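Local coordinates for protein cytochrome P450 113A1 (Saccharopolyspora erythraea, PDB 2JJO) that hydroxylates the macrolactone ring of erythromycin D at C-12 to give erythromycin C, using heme b, molecular oxygen and NADPH, at residues T74-G79 against Q292-K297; P84-E89 against A231-T236; A97-V102 against F352-P357. The protein carries 1 engineered substitution. All coordinates share one frame; numbering follows the deposited sequence.

Interaction 1: T74-G79 against Q292-K297; sequences TRVIEG and QRTTTK. With EY5 (Erythromycin D), chain C.
Thr294 meets Arg75 and Val76 where the end of strand 290-295 and the loop after it pass the 3-10 turn at 74-76. Two positions earlier, Gln292 reaches the substrate: its OE1 accepts from the dimethylamino nitrogen N1 of erythromycin D at 2.8 Å and, at longer range, from the sugar hydroxyl O8. An amide oxygen suits the amine. Arg293 turns the other way, giving NH1 to the Gln292 carbonyl and NH2 to a heme propionate. At Thr294, chi1 of 59° sets OG1 between the backbone N and the carbonyl carbon, leaving CG2 against Val76 CG1 at 3.7 Å; threonine thus gives the valine a methyl and Asp72 O a hydrogen-bonding hydroxyl. Arg75 CD comes within 3.3 Å of Thr295 O. At Thr296, CG2 lies over one face of the Arg75 guanidinium, toward its rim, and OG1 is hydrogen-bonded to Ala67 O, with Thr68 O a second acceptor. Bent at chi3 (-66°), the arginine is long enough to pass all three threonines and send NH1 to a salt bridge with Asp309. Strand 290-295 runs between strands 69-70 and 311-315 in the mixed sheet; the turn follows strand 69-70.

Interaction 2: P84-E89 against A231-T236; sequences PGMIHE and AANFST. With EY5 (Erythromycin D), chain C.
Asn233 of the long helix 228-259 makes the one hydrogen bond across this contact: its ND2 donates to Pro84 O at 3.0 Å. The acceptor lies close to the amide plane, the donor lies in the carbonyl plane, and the N-H...O angle is 153°. Asparagine suits the place because its short amide can hold a loop carbonyl beside the helix. A CA-H...O contact follows, Phe234 CA against Gly85 O at 3.4 Å. Gly85 has positive phi, which favours glycine, and its lack of a side chain also lets the loop backbone approach the helix, CA to CA 4.9 Å from Phe234.

The apolar contact is that of Phe234, whose CG, anti to the backbone N (chi1 -166°), brings CE1 to 3.8 Å from Ile87 CG2. Separately, the Met86 thioether crosses Asn233 at about a right angle, with SD in close contact with Asn233 O at 3.4 Å.

The same loop turns its next two residues to the substrate. His88 has erythromycin D atom C2 over one ring face and Glu89 CG over the other; NE2 donates to O5 at 3.1 Å. Glu89 OE2 takes the sugar hydroxyls O6 and O5, the former at 2.5 Å. The loop between strand 69-70 and helix 94-103 is the B-C loop of the P450 fold; here, packed on helix 228-259, it forms part of the substrate pocket.

Interaction 3: A97-V102 against F352-P357; sequences ALRKVV and FCLGAP. With HEM (protoporphyrin IX containing Fe), chain B.
Arg99 of helix 94-103 grips the carbonyl of Phe352 end-on, sending both terminal nitrogens to one oxygen: NH1 to Phe352 O is 2.9 Å and NH2 to Phe352 O is 3.0 Å. The oxygen lies in the guanidinium plane, but the two donors meet the carbonyl differently, NH2 nearly along the C=O axis and NH1 tilted from the carbonyl plane. NH1 also donates to heme propionate atom O2D at 2.8 Å, again at the guanidinium edge. With CG anti to the backbone N (chi1 -175°) and the chain extended as far as NE, the arginine reaches from its helix to the carbonyl. Its length and several N-H groups let it serve a carbonyl and a carboxylate together. His95 and His351 also hydrogen-bond to the heme.

Apolar contact comes from Leu354. Its CD1 lies over one face of the guanidinium, 3.7 Å from Arg99 NE, while its other methyl, CD2, meets Val102 CG2 at a tight 3.4 Å and also touches the heme methyl CMD. A branched leucine can thus face the arginine, the valine and the porphyrin at once.

Metal coordination comes next in sequence to the gripped carbonyl: Cys353 SG binds the iron at 2.3 Å, with a water 2.6 Å from the metal. Gly355 CA passes 3.4 Å from heme carbon C3C; as glycine, with no side chain, it can lie this close to the porphyrin. Cys353 to Ala356 form a type I turn leading into helix 356-374, in the cysteine-ligand loop characteristic of P450s.

Through its hydrogen bonds one guanidinium thus ties helix 94-103 to both the propionate and the backbone just before the thiolate ligand. Its positive charge would be expected to offset the carboxylate's charge and to polarise the Phe352 carbonyl.

How the interactions relate
From the N terminus, segment 74-79 comes first, just after strand 69-70, and interaction 1 closes a long loop with strand 290-295. Interaction 2 begins and ends within that span: residues 84-89, later in the same connection, meet helix 228-259. Helix 94-103 follows, and interaction 3 carries it to 352-357, beyond both other closures, so it crosses each of them. Interactions 2 and 3 touch directly, Phe234 packing on Leu98 and Val102, whereas interaction 1 stands apart, its centre about 18 Å from that of interaction 2. Erythromycin D joins interactions 1 and 2. Together the three tie the connection after strand 69-70 and helix 94-103 to the mixed sheet, the long helix and the cysteine-ligand loop around substrate and heme.

Interaction 1: T74-G79 against Q292-K297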
# COMPACT_ATOMS: atom_id res chain seq x y z
N THR A 74 -4.05 -12.66 -15.26
CA THR A 74 -3.47 -13.21 -16.47
C THR A 74 -4.55 -13.82 -17.35
O THR A 74 -4.42 -13.82 -18.55
CB THR A 74 -2.26 -14.16 -16.20
OG1 THR A 74 -2.63 -15.12 -15.22
CG2 THR A 74 -0.97 -13.37 -15.72
N ARG A 75 -5.65 -14.23 -16.73
CA ARG A 75 -6.87 -14.66 -17.43
C ARG A 75 -7.29 -13.76 -18.60
O ARG A 75 -7.80 -14.24 -19.60
CB ARG A 75 -8.03 -14.76 -16.40
CG ARG A 75 -9.42 -15.00 -16.99
CD ARG A 75 -10.50 -15.15 -15.93
NE ARG A 75 -10.31 -16.36 -15.13
CZ ARG A 75 -10.94 -17.51 -15.33
NH1 ARG A 75 -11.82 -17.67 -16.33
NH2 ARG A 75 -10.68 -18.54 -14.53
N VAL A 76 -7.08 -12.44 -18.46
CA VAL A 76 -7.55 -11.48 -19.46
C VAL A 76 -6.40 -10.80 -20.20
O VAL A 76 -6.63 -9.84 -20.94
CB VAL A 76 -8.43 -10.37 -18.82
CG1 VAL A 76 -9.46 -10.98 -17.91
CG2 VAL A 76 -7.55 -9.36 -18.06
N ILE A 77 -5.18 -11.27 -19.97
CA ILE A 77 -4.03 -10.73 -20.66
C ILE A 77 -3.61 -11.74 -21.74
O ILE A 77 -3.06 -12.81 -21.44
CB ILE A 77 -2.85 -10.37 -19.70
CG1 ILE A 77 -3.30 -9.33 -18.64
CG2 ILE A 77 -1.64 -9.88 -20.49
CD1 ILE A 77 -2.34 -9.08 -17.45
N GLU A 78 -3.88 -11.39 -22.99
CA GLU A 78 -3.63 -12.27 -24.14
C GLU A 78 -2.25 -12.88 -24.13
O GLU A 78 -1.23 -12.17 -24.19
CB GLU A 78 -3.85 -11.53 -25.47
CG GLU A 78 -3.40 -12.33 -26.74
CD GLU A 78 -4.31 -13.53 -27.09
OE1 GLU A 78 -5.52 -13.52 -26.72
OE2 GLU A 78 -3.81 -14.48 -27.77
N GLY A 79 -2.21 -14.20 -24.06
CA GLY A 79 -0.96 -14.94 -24.10
C GLY A 79 -0.17 -14.97 -22.81
O GLY A 79 0.93 -15.53 -22.78
N GLN A 292 -7.36 -4.53 -8.89
CA GLN A 292 -7.99 -5.20 -10.01
C GLN A 292 -8.36 -6.62 -9.67
O GLN A 292 -7.71 -7.22 -8.82
CB GLN A 292 -7.16 -5.11 -11.29
CG GLN A 292 -7.08 -3.72 -11.88
CD GLN A 292 -5.95 -2.92 -11.24
OE1 GLN A 292 -4.78 -3.32 -11.30
NE2 GLN A 292 -6.30 -1.80 -10.59
N ARG A 293 -9.43 -7.10 -10.28
CA ARG A 293 -9.86 -8.50 -10.26
C ARG A 293 -10.16 -8.93 -11.72
O ARG A 293 -10.14 -8.09 -12.66
CB ARG A 293 -11.13 -8.69 -9.37
CG ARG A 293 -10.94 -8.38 -7.85
CD ARG A 293 -9.80 -9.21 -7.24
NE ARG A 293 -9.67 -9.14 -5.79
CZ ARG A 293 -8.71 -8.44 -5.16
NH1 ARG A 293 -7.79 -7.73 -5.86
NH2 ARG A 293 -8.65 -8.50 -3.84
N THR A 294 -10.46 -10.21 -11.92
CA THR A 294 -10.92 -10.69 -13.23
C THR A 294 -12.12 -11.63 -13.07
O THR A 294 -12.14 -12.47 -12.17
CB THR A 294 -9.81 -11.38 -14.03
OG1 THR A 294 -9.31 -12.49 -13.29
CG2 THR A 294 -8.66 -10.38 -14.37
N THR A 295 -13.13 -11.45 -13.92
CA THR A 295 -14.32 -12.27 -13.76
C THR A 295 -14.04 -13.67 -14.32
O THR A 295 -13.44 -13.81 -15.39
CB THR A 295 -15.57 -11.66 -14.42
OG1 THR A 295 -15.33 -11.46 -15.81
CG2 THR A 295 -15.94 -10.29 -13.76
N THR A 296 -14.48 -14.69 -13.59
CA THR A 296 -14.29 -16.06 -14.02
C THR A 296 -15.52 -16.63 -14.76
O THR A 296 -15.46 -17.73 -15.32
CB THR A 296 -14.03 -16.98 -12.81
OG1 THR A 296 -15.14 -16.87 -11.92
CG2 THR A 296 -12.73 -16.57 -12.06
N LYS A 297 -16.61 -15.86 -14.76
CA LYS A 297 -17.89 -16.26 -15.33
C LYS A 297 -18.75 -15.02 -15.49
O LYS A 297 -18.46 -13.97 -14.89
CB LYS A 297 -18.62 -17.26 -14.41
CG LYS A 297 -18.94 -16.71 -13.00
CD LYS A 297 -19.66 -17.78 -12.16
CE LYS A 297 -20.53 -17.13 -11.07
NZ LYS A 297 -21.42 -18.10 -10.31
O1 EY5 C . 3.25 -5.21 -4.46
C1 EY5 C . 2.47 -6.05 -4.94
O2 EY5 C . 1.36 -6.52 -4.17
C13 EY5 C . 1.24 -6.09 -2.82
C36 EY5 C . 0.80 -7.29 -1.98
C37 EY5 C . 1.70 -8.48 -2.20
C12 EY5 C . 0.21 -4.97 -2.79
C35 EY5 C . -0.95 -5.27 -3.73
C11 EY5 C . 0.86 -3.61 -3.13
O12 EY5 C . 1.85 -3.20 -2.15
C10 EY5 C . -0.16 -2.47 -3.27
C34 EY5 C . -0.87 -2.21 -1.93
C2 EY5 C . 2.55 -6.72 -6.30
C30 EY5 C . 3.80 -7.60 -6.32
C3 EY5 C . 2.43 -5.74 -7.46
O3 EY5 C . 2.25 -6.54 -8.66
C14 EY5 C . 2.94 -6.15 -9.83
O4 EY5 C . 1.95 -5.80 -10.80
C18 EY5 C . 1.10 -6.84 -11.27
C21 EY5 C . 0.12 -6.23 -12.28
C17 EY5 C . 1.98 -7.88 -11.93
O6 EY5 C . 1.17 -8.95 -12.43
C16 EY5 C . 3.10 -8.43 -11.02
C19 EY5 C . 4.04 -9.29 -11.86
O5 EY5 C . 2.54 -9.31 -10.04
C15 EY5 C . 3.86 -7.28 -10.32
C4 EY5 C . 1.29 -4.71 -7.28
C31 EY5 C . -0.09 -5.30 -7.64
C5 EY5 C . 1.61 -3.39 -8.00
C6 EY5 C . 2.33 -2.34 -7.12
C32 EY5 C . 2.94 -1.25 -8.00
O10 EY5 C . 3.45 -2.95 -6.44
C7 EY5 C . 1.26 -1.73 -6.18
C8 EY5 C . 1.69 -1.26 -4.80
C33 EY5 C . 2.36 0.12 -4.88
C9 EY5 C . 0.54 -1.23 -3.82
O11 EY5 C . 0.18 -0.15 -3.40
O7 EY5 C . 0.45 -2.74 -8.50
C22 EY5 C . 0.30 -2.83 -9.92
O9 EY5 C . 1.35 -2.17 -10.63
C26 EY5 C . 1.21 -2.29 -12.04
C27 EY5 C . 2.42 -1.67 -12.68
C25 EY5 C . -0.10 -1.65 -12.53
C24 EY5 C . -1.30 -2.21 -11.73
N1 EY5 C . -2.64 -1.62 -12.04
C29 EY5 C . -3.01 -1.93 -13.43
C28 EY5 C . -2.80 -0.18 -11.79
C23 EY5 C . -1.02 -2.12 -10.24
O8 EY5 C . -2.09 -2.74 -9.51

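Interaction 2: P84-E89 against A231-T236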
# COMPACT_ATOMS: atom_id res chain seq x y z
N PRO A 84 4.25 -17.49 -11.07
CA PRO A 84 4.22 -18.39 -9.90
C PRO A 84 4.65 -17.71 -8.61
O PRO A 84 5.52 -16.87 -8.64
CB PRO A 84 5.24 -19.47 -10.29
CG PRO A 84 5.26 -19.45 -11.79
CD PRO A 84 5.17 -17.99 -12.12
N GLY A 85 4.09 -18.11 -7.47
CA GLY A 85 4.48 -17.54 -6.16
C GLY A 85 3.88 -16.18 -5.81
O GLY A 85 4.14 -15.62 -4.74
N MET A 86 3.07 -15.61 -6.71
CA MET A 86 2.52 -14.26 -6.47
C MET A 86 1.26 -14.32 -5.64
O MET A 86 0.14 -14.45 -6.16
CB MET A 86 2.29 -13.50 -7.79
CG MET A 86 3.58 -13.06 -8.48
SD MET A 86 4.73 -12.23 -7.35
CE MET A 86 5.75 -11.31 -8.52
N ILE A 87 1.45 -14.24 -4.32
CA ILE A 87 0.35 -14.41 -3.36
C ILE A 87 -0.90 -13.53 -3.67
O ILE A 87 -2.06 -14.00 -3.60
CB ILE A 87 0.88 -14.20 -1.92
CG1 ILE A 87 -0.17 -14.59 -0.88
CG2 ILE A 87 1.40 -12.78 -1.73
CD1 ILE A 87 0.29 -14.36 0.57
N HIS A 88 -0.66 -12.28 -4.05
CA HIS A 88 -1.73 -11.35 -4.37
C HIS A 88 -2.48 -11.68 -5.68
O HIS A 88 -3.48 -11.01 -6.00
CB HIS A 88 -1.13 -9.92 -4.44
CG HIS A 88 -0.16 -9.75 -5.58
ND1 HIS A 88 1.06 -10.39 -5.62
CD2 HIS A 88 -0.26 -9.05 -6.74
CE1 HIS A 88 1.67 -10.10 -6.76
NE2 HIS A 88 0.89 -9.29 -7.46
N GLU A 89 -1.99 -12.68 -6.42
CA GLU A 89 -2.63 -13.13 -7.67
C GLU A 89 -3.15 -14.57 -7.65
O GLU A 89 -3.50 -15.13 -8.70
CB GLU A 89 -1.71 -12.90 -8.86
CG GLU A 89 -1.45 -11.39 -9.10
CD GLU A 89 -0.45 -11.12 -10.25
OE1 GLU A 89 0.13 -12.09 -10.78
OE2 GLU A 89 -0.29 -9.95 -10.66
N ALA A 231 9.77 -18.93 -4.99
CA ALA A 231 10.25 -18.25 -3.81
C ALA A 231 10.84 -16.88 -4.16
O ALA A 231 10.70 -15.93 -3.38
CB ALA A 231 11.21 -19.11 -3.04
N ALA A 232 11.45 -16.72 -5.33
CA ALA A 232 12.01 -15.42 -5.67
C ALA A 232 10.86 -14.43 -5.97
O ALA A 232 10.94 -13.26 -5.59
CB ALA A 232 12.96 -15.51 -6.84
N ASN A 233 9.80 -14.91 -6.62
CA ASN A 233 8.67 -14.04 -6.94
C ASN A 233 7.91 -13.66 -5.66
O ASN A 233 7.54 -12.52 -5.50
CB ASN A 233 7.71 -14.69 -7.95
CG ASN A 233 8.29 -14.74 -9.36
OD1 ASN A 233 9.13 -13.92 -9.73
ND2 ASN A 233 7.83 -15.71 -10.16
N PHE A 234 7.70 -14.63 -4.78
CA PHE A 234 7.08 -14.39 -3.47
C PHE A 234 7.88 -13.33 -2.67
O PHE A 234 7.27 -12.41 -2.11
CB PHE A 234 6.99 -15.72 -2.69
CG PHE A 234 6.09 -15.69 -1.46
CD1 PHE A 234 5.11 -14.70 -1.28
CD2 PHE A 234 6.16 -16.71 -0.53
CE1 PHE A 234 4.26 -14.72 -0.17
CE2 PHE A 234 5.31 -16.74 0.60
CZ PHE A 234 4.35 -15.75 0.77
N SER A 235 9.21 -13.45 -2.63
CA SER A 235 10.06 -12.47 -1.95
C SER A 235 9.93 -11.08 -2.58
O SER A 235 10.02 -10.08 -1.89
CB SER A 235 11.55 -12.90 -2.03
OG SER A 235 11.78 -14.21 -1.49
N THR A 236 9.75 -11.02 -3.91
CA THR A 236 9.67 -9.76 -4.62
C THR A 236 8.37 -9.07 -4.20
O THR A 236 8.36 -7.88 -3.87
CB THR A 236 9.71 -9.99 -6.16
OG1 THR A 236 10.98 -10.54 -6.52
CG2 THR A 236 9.49 -8.69 -6.94
O1 EY5 C . 3.25 -5.21 -4.46
C1 EY5 C . 2.47 -6.05 -4.94
O2 EY5 C . 1.36 -6.52 -4.17
C13 EY5 C . 1.24 -6.09 -2.82
C36 EY5 C . 0.80 -7.29 -1.98
C37 EY5 C . 1.70 -8.48 -2.20
C12 EY5 C . 0.21 -4.97 -2.79
C35 EY5 C . -0.95 -5.27 -3.73
C11 EY5 C . 0.86 -3.61 -3.13
O12 EY5 C . 1.85 -3.20 -2.15
C10 EY5 C . -0.16 -2.47 -3.27
C34 EY5 C . -0.87 -2.21 -1.93
C2 EY5 C . 2.55 -6.72 -6.30
C30 EY5 C . 3.80 -7.60 -6.32
C3 EY5 C . 2.43 -5.74 -7.46
O3 EY5 C . 2.25 -6.54 -8.66
C14 EY5 C . 2.94 -6.15 -9.83
O4 EY5 C . 1.95 -5.80 -10.80
C18 EY5 C . 1.10 -6.84 -11.27
C21 EY5 C . 0.12 -6.23 -12.28
C17 EY5 C . 1.98 -7.88 -11.93
O6 EY5 C . 1.17 -8.95 -12.43
C16 EY5 C . 3.10 -8.43 -11.02
C19 EY5 C . 4.04 -9.29 -11.86
O5 EY5 C . 2.54 -9.31 -10.04
C15 EY5 C . 3.86 -7.28 -10.32
C4 EY5 C . 1.29 -4.71 -7.28
C31 EY5 C . -0.09 -5.30 -7.64
C5 EY5 C . 1.61 -3.39 -8.00
C6 EY5 C . 2.33 -2.34 -7.12
C32 EY5 C . 2.94 -1.25 -8.00
O10 EY5 C . 3.45 -2.95 -6.44
C7 EY5 C . 1.26 -1.73 -6.18
C8 EY5 C . 1.69 -1.26 -4.80
C33 EY5 C . 2.36 0.12 -4.88
C9 EY5 C . 0.54 -1.23 -3.82
O11 EY5 C . 0.18 -0.15 -3.40
O7 EY5 C . 0.45 -2.74 -8.50
C22 EY5 C . 0.30 -2.83 -9.92
O9 EY5 C . 1.35 -2.17 -10.63
C26 EY5 C . 1.21 -2.29 -12.04
C27 EY5 C . 2.42 -1.67 -12.68
C25 EY5 C . -0.10 -1.65 -12.53
C24 EY5 C . -1.30 -2.21 -11.73
N1 EY5 C . -2.64 -1.62 -12.04
C29 EY5 C . -3.01 -1.93 -13.43
C28 EY5 C . -2.80 -0.18 -11.79
C23 EY5 C . -1.02 -2.12 -10.24
O8 EY5 C . -2.09 -2.74 -9.51

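Interaction 3: A97-V102 against F352-P357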
# COMPACT_ATOMS: atom_id res chain seq x y z
N ALA A 97 -2.57 -21.94 1.49
CA ALA A 97 -1.29 -22.65 1.71
C ALA A 97 -0.09 -21.73 1.57
O ALA A 97 0.84 -21.81 2.38
CB ALA A 97 -1.17 -23.84 0.76
N LEU A 98 -0.13 -20.80 0.61
CA LEU A 98 0.98 -19.85 0.44
C LEU A 98 1.00 -18.82 1.58
O LEU A 98 2.05 -18.50 2.16
CB LEU A 98 0.97 -19.19 -0.97
CG LEU A 98 2.21 -18.35 -1.42
CD1 LEU A 98 3.53 -19.12 -1.24
CD2 LEU A 98 2.13 -17.80 -2.87
N ARG A 99 -0.16 -18.26 1.89
CA ARG A 99 -0.22 -17.25 2.92
C ARG A 99 0.22 -17.81 4.29
O ARG A 99 0.85 -17.10 5.09
CB ARG A 99 -1.63 -16.66 3.01
CG ARG A 99 -1.71 -15.52 3.98
CD ARG A 99 -2.93 -14.66 3.74
NE ARG A 99 -3.25 -13.80 4.88
CZ ARG A 99 -3.65 -12.53 4.77
NH1 ARG A 99 -3.74 -11.94 3.56
NH2 ARG A 99 -3.95 -11.86 5.89
N LYS A 100 -0.12 -19.08 4.54
CA LYS A 100 0.24 -19.77 5.80
C LYS A 100 1.76 -19.80 6.02
O LYS A 100 2.25 -19.73 7.18
CB LYS A 100 -0.35 -21.18 5.83
CG LYS A 100 0.06 -22.01 7.05
CD LYS A 100 -0.48 -23.41 6.98
CE LYS A 100 -0.61 -24.00 8.39
NZ LYS A 100 -1.48 -25.24 8.41
N VAL A 101 2.52 -19.82 4.93
CA VAL A 101 4.00 -19.80 5.00
C VAL A 101 4.52 -18.64 5.82
O VAL A 101 5.48 -18.83 6.60
CB VAL A 101 4.66 -19.71 3.59
CG1 VAL A 101 6.19 -19.55 3.72
CG2 VAL A 101 4.33 -20.95 2.74
N VAL A 102 3.90 -17.46 5.66
CA VAL A 102 4.40 -16.22 6.27
C VAL A 102 3.49 -15.60 7.35
O VAL A 102 3.87 -14.61 8.00
CB VAL A 102 4.71 -15.14 5.16
CG1 VAL A 102 5.82 -15.61 4.23
CG2 VAL A 102 3.45 -14.84 4.37
N PHE A 352 -6.89 -9.49 2.60
CA PHE A 352 -6.67 -8.37 3.53
C PHE A 352 -5.19 -8.31 3.93
O PHE A 352 -4.61 -9.34 4.35
CB PHE A 352 -7.56 -8.51 4.75
CG PHE A 352 -7.52 -7.32 5.70
CD1 PHE A 352 -8.41 -6.26 5.54
CD2 PHE A 352 -6.57 -7.27 6.74
CE1 PHE A 352 -8.39 -5.18 6.41
CE2 PHE A 352 -6.52 -6.18 7.62
CZ PHE A 352 -7.42 -5.13 7.46
N CYS A 353 -4.62 -7.11 3.80
CA CYS A 353 -3.19 -6.86 4.01
C CYS A 353 -2.58 -7.65 5.16
O CYS A 353 -2.95 -7.44 6.34
CB CYS A 353 -2.94 -5.37 4.22
SG CYS A 353 -1.21 -4.93 4.54
N LEU A 354 -1.66 -8.54 4.83
CA LEU A 354 -0.83 -9.21 5.85
C LEU A 354 -0.03 -8.25 6.74
O LEU A 354 0.14 -8.50 7.93
CB LEU A 354 0.12 -10.20 5.16
CG LEU A 354 0.67 -11.51 5.74
CD1 LEU A 354 -0.30 -12.38 6.60
CD2 LEU A 354 1.20 -12.31 4.52
N GLY A 355 0.47 -7.16 6.15
CA GLY A 355 1.31 -6.20 6.87
C GLY A 355 0.57 -5.17 7.70
O GLY A 355 1.20 -4.25 8.26
N ALA A 356 -0.78 -5.28 7.78
CA ALA A 356 -1.56 -4.23 8.43
C ALA A 356 -1.11 -3.83 9.85
O ALA A 356 -0.96 -2.64 10.14
CB ALA A 356 -3.10 -4.54 8.40
N PRO A 357 -0.91 -4.81 10.75
CA PRO A 357 -0.39 -4.37 12.05
C PRO A 357 0.96 -3.65 11.96
O PRO A 357 1.19 -2.74 12.71
CB PRO A 357 -0.29 -5.68 12.88
CG PRO A 357 -0.39 -6.78 11.89
CD PRO A 357 -1.17 -6.27 10.70
CHA HEM B . -1.94 -6.87 0.59
CHB HEM B . -2.41 -2.13 1.42
CHC HEM B . 1.58 -2.28 4.18
CHD HEM B . 2.24 -6.95 3.07
C1A HEM B . -2.42 -5.59 0.62
C2A HEM B . -3.68 -5.19 0.04
C3A HEM B . -3.82 -3.88 0.26
C4A HEM B . -2.65 -3.43 1.00
CMA HEM B . -5.00 -2.96 -0.17
CAA HEM B . -4.68 -6.14 -0.68
CBA HEM B . -4.47 -6.19 -2.21
CGA HEM B . -5.58 -6.94 -2.94
O1A HEM B . -6.65 -7.23 -2.30
O2A HEM B . -5.42 -7.22 -4.20
C1B HEM B . -1.36 -1.76 2.27
C2B HEM B . -1.17 -0.45 2.80
C3B HEM B . -0.07 -0.46 3.57
C4B HEM B . 0.46 -1.83 3.56
CMB HEM B . -2.11 0.76 2.48
CAB HEM B . 0.54 0.74 4.33
CBB HEM B . -0.23 1.71 4.87
C1C HEM B . 2.12 -3.56 4.11
C2C HEM B . 3.36 -3.98 4.76
C3C HEM B . 3.53 -5.29 4.47
C4C HEM B . 2.44 -5.71 3.59
CMC HEM B . 4.24 -3.07 5.66
CAC HEM B . 4.70 -6.19 4.91
CBC HEM B . 5.37 -6.89 3.99
C1D HEM B . 1.20 -7.37 2.29
C2D HEM B . 1.07 -8.68 1.70
C3D HEM B . -0.24 -8.64 0.95
C4D HEM B . -0.75 -7.31 1.13
CMD HEM B . 2.04 -9.89 1.82
CAD HEM B . -0.89 -9.74 0.11
CBD HEM B . -1.84 -10.47 1.03
CGD HEM B . -2.53 -11.59 0.29
O1D HEM B . -2.71 -11.49 -0.95
O2D HEM B . -2.92 -12.60 0.94
NA HEM B . -1.81 -4.51 1.20
NB HEM B . -0.33 -2.59 2.73
NC HEM B . 1.60 -4.63 3.40
ND HEM B . 0.12 -6.59 1.92
FE HEM B . -0.23 -4.64 2.46
O HOH W 1 1.18 -3.35 0.70